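Lysyl oxidase (Pichia pastoris, PDB 1W7C) probably catalyses the oxidative deamination of primary amines, including peptidyl lysine side chains, using copper and a topaquinone cofactor derived from one of its own tyrosines. Local coordinates at residues 417-423 with 691-697. Numbering follows the deposited sequence.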
# COMPACT_ATOMS: atom_id res chain seq x y z
N SER A 417 -29.52 -10.66 -10.67
CA SER A 417 -30.56 -9.71 -10.21
C SER A 417 -30.39 -9.24 -8.75
O SER A 417 -31.37 -8.82 -8.12
CB SER A 417 -31.97 -10.26 -10.47
OG SER A 417 -32.10 -10.60 -11.84
N TYR A 418 -29.17 -9.24 -8.23
CA TYR A 418 -28.90 -8.63 -6.93
C TYR A 418 -27.56 -7.91 -6.93
O TYR A 418 -26.71 -8.13 -7.80
CB TYR A 418 -28.88 -9.70 -5.83
CG TYR A 418 -27.68 -10.65 -5.86
CD1 TYR A 418 -26.45 -10.32 -5.25
CD2 TYR A 418 -27.77 -11.89 -6.49
CE1 TYR A 418 -25.39 -11.19 -5.30
CE2 TYR A 418 -26.68 -12.78 -6.53
CZ TYR A 418 -25.49 -12.42 -5.93
OH TYR A 418 -24.40 -13.27 -5.93
N SER A 419 -27.42 -7.00 -5.96
CA SER A 419 -26.12 -6.47 -5.62
C SER A 419 -25.95 -6.55 -4.13
O SER A 419 -26.85 -6.17 -3.38
CB SER A 419 -25.97 -5.01 -6.05
OG SER A 419 -25.87 -4.89 -7.45
N ALA A 420 -24.81 -7.08 -3.71
CA ALA A 420 -24.51 -7.26 -2.30
C ALA A 420 -23.20 -6.53 -2.03
O ALA A 420 -22.21 -6.79 -2.68
CB ALA A 420 -24.38 -8.75 -2.00
N ILE A 421 -23.21 -5.55 -1.14
CA ILE A 421 -22.01 -4.76 -0.83
C ILE A 421 -21.86 -4.66 0.69
O ILE A 421 -22.83 -4.36 1.37
CB ILE A 421 -22.09 -3.29 -1.45
CG1 ILE A 421 -22.55 -3.29 -2.90
CG2 ILE A 421 -20.74 -2.58 -1.28
CD1 ILE A 421 -22.96 -1.98 -3.37
N THR A 422 -20.64 -4.85 1.17
CA THR A 422 -20.31 -4.72 2.57
C THR A 422 -19.39 -3.53 2.75
O THR A 422 -18.41 -3.41 2.05
CB THR A 422 -19.61 -5.98 3.07
OG1 THR A 422 -20.53 -7.08 2.99
CG2 THR A 422 -19.22 -5.82 4.54
N GLN A 423 -19.75 -2.65 3.66
CA GLN A 423 -18.92 -1.50 4.03
C GLN A 423 -17.65 -1.95 4.74
O GLN A 423 -17.52 -3.08 5.18
CB GLN A 423 -19.70 -0.49 4.90
CG GLN A 423 -20.94 0.03 4.27
CD GLN A 423 -21.64 0.98 5.20
OE1 GLN A 423 -22.43 0.56 6.01
NE2 GLN A 423 -21.32 2.25 5.10
N GLN A 691 -23.28 -3.90 8.56
CA GLN A 691 -22.90 -2.75 7.74
C GLN A 691 -22.75 -3.22 6.28
O GLN A 691 -21.66 -3.26 5.71
CB GLN A 691 -21.60 -2.12 8.26
CG GLN A 691 -21.72 -1.67 9.71
CD GLN A 691 -22.83 -0.66 9.93
OE1 GLN A 691 -22.81 0.44 9.39
NE2 GLN A 691 -23.84 -1.06 10.71
N GLN A 692 -23.89 -3.62 5.72
CA GLN A 692 -23.95 -4.12 4.35
C GLN A 692 -25.33 -3.86 3.77
O GLN A 692 -26.25 -3.50 4.53
CB GLN A 692 -23.53 -5.60 4.30
CG GLN A 692 -24.31 -6.55 5.15
CD GLN A 692 -23.86 -7.99 4.92
OE1 GLN A 692 -24.09 -8.55 3.86
NE2 GLN A 692 -23.26 -8.61 5.94
N VAL A 693 -25.46 -4.03 2.46
CA VAL A 693 -26.73 -3.85 1.75
C VAL A 693 -26.92 -5.07 0.85
O VAL A 693 -25.96 -5.62 0.31
CB VAL A 693 -26.76 -2.52 0.92
CG1 VAL A 693 -25.69 -2.50 -0.16
CG2 VAL A 693 -28.14 -2.28 0.33
N PHE A 694 -28.18 -5.45 0.70
CA PHE A 694 -28.59 -6.48 -0.23
C PHE A 694 -29.73 -5.91 -1.03
O PHE A 694 -30.81 -5.70 -0.52
CB PHE A 694 -28.99 -7.76 0.51
CG PHE A 694 -29.33 -8.92 -0.39
CD1 PHE A 694 -30.54 -9.59 -0.26
CD2 PHE A 694 -28.43 -9.37 -1.33
CE1 PHE A 694 -30.85 -10.68 -1.07
CE2 PHE A 694 -28.74 -10.46 -2.16
CZ PHE A 694 -29.93 -11.11 -2.02
N TYR A 695 -29.43 -5.61 -2.28
CA TYR A 695 -30.38 -5.06 -3.25
C TYR A 695 -30.83 -6.20 -4.14
O TYR A 695 -29.99 -6.97 -4.62
CB TYR A 695 -29.65 -4.01 -4.11
CG TYR A 695 -30.43 -3.64 -5.36
CD1 TYR A 695 -30.29 -4.37 -6.55
CD2 TYR A 695 -31.27 -2.55 -5.35
CE1 TYR A 695 -31.01 -4.05 -7.67
CE2 TYR A 695 -32.02 -2.19 -6.48
CZ TYR A 695 -31.86 -2.95 -7.64
OH TYR A 695 -32.58 -2.62 -8.76
N THR A 696 -32.13 -6.31 -4.37
CA THR A 696 -32.64 -7.26 -5.34
C THR A 696 -33.58 -6.60 -6.30
O THR A 696 -34.28 -5.66 -5.94
CB THR A 696 -33.37 -8.41 -4.65
OG1 THR A 696 -34.38 -7.90 -3.78
CG2 THR A 696 -32.41 -9.21 -3.75
N TYR A 697 -33.61 -7.15 -7.51
CA TYR A 697 -34.53 -6.69 -8.53
C TYR A 697 -35.36 -7.87 -8.99
O TYR A 697 -34.83 -8.94 -9.25
CB TYR A 697 -33.78 -6.07 -9.71
CG TYR A 697 -34.67 -5.61 -10.85
CD1 TYR A 697 -35.17 -4.32 -10.88
CD2 TYR A 697 -35.00 -6.47 -11.90
CE1 TYR A 697 -35.98 -3.88 -11.93
CE2 TYR A 697 -35.81 -6.04 -12.95
CZ TYR A 697 -36.29 -4.75 -12.95
OH TYR A 697 -37.10 -4.32 -13.99
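The rings of Tyr418 and Phe694 meet obliquely, their planes 45° apart and centroids 5.8 Å apart. Phe694 CE2 lies 3.8 Å from Tyr418 CB, while Ala420 CB sits at the edge of the Phe694 ring, near its plane. With CG anti to the backbone N (chi1 -176°), the Phe694 ring is carried toward Tyr418 and Ala420 on strand 418-422. On the other sheet face, the Tyr695 ring has Ser419 N at its edge, in plane, 3.9 Å from CD1; Ile421 CB packs on Val693 CG1 at 3.9 Å.

Six backbone hydrogen bonds fix the antiparallel register of 417-423 and 691-697. Ser419 pairs reciprocally with Tyr695 and Ile421 with Val693; Tyr695 N to Ser419 O is the straightest, at 172°. Gln423 N closes one end on Gln691 O (2.9 Å), and Tyr697 N the other on Ser417 O. The OE1 atoms of Gln423 and Gln691, 3.4 Å apart, are two acceptors that cannot bond each other; Gln691 OE1 is hydrogen-bonded to Ser282 OG of the second subunit.

Strand 411-415 pairs with 418-422 and 704-707 with 692-697, making these the inner strands of a locally four-stranded antiparallel arrangement. From the second subunit, Asn199 O accepts from Tyr418 OH, and Tyr728 bonds Ser419 OG while meeting the Tyr695 ring edge-to-face. The chemistry therefore implies a register set by main-chain bonds, with side chains on both sheet faces contributing to the dimer interface, away from the copper site.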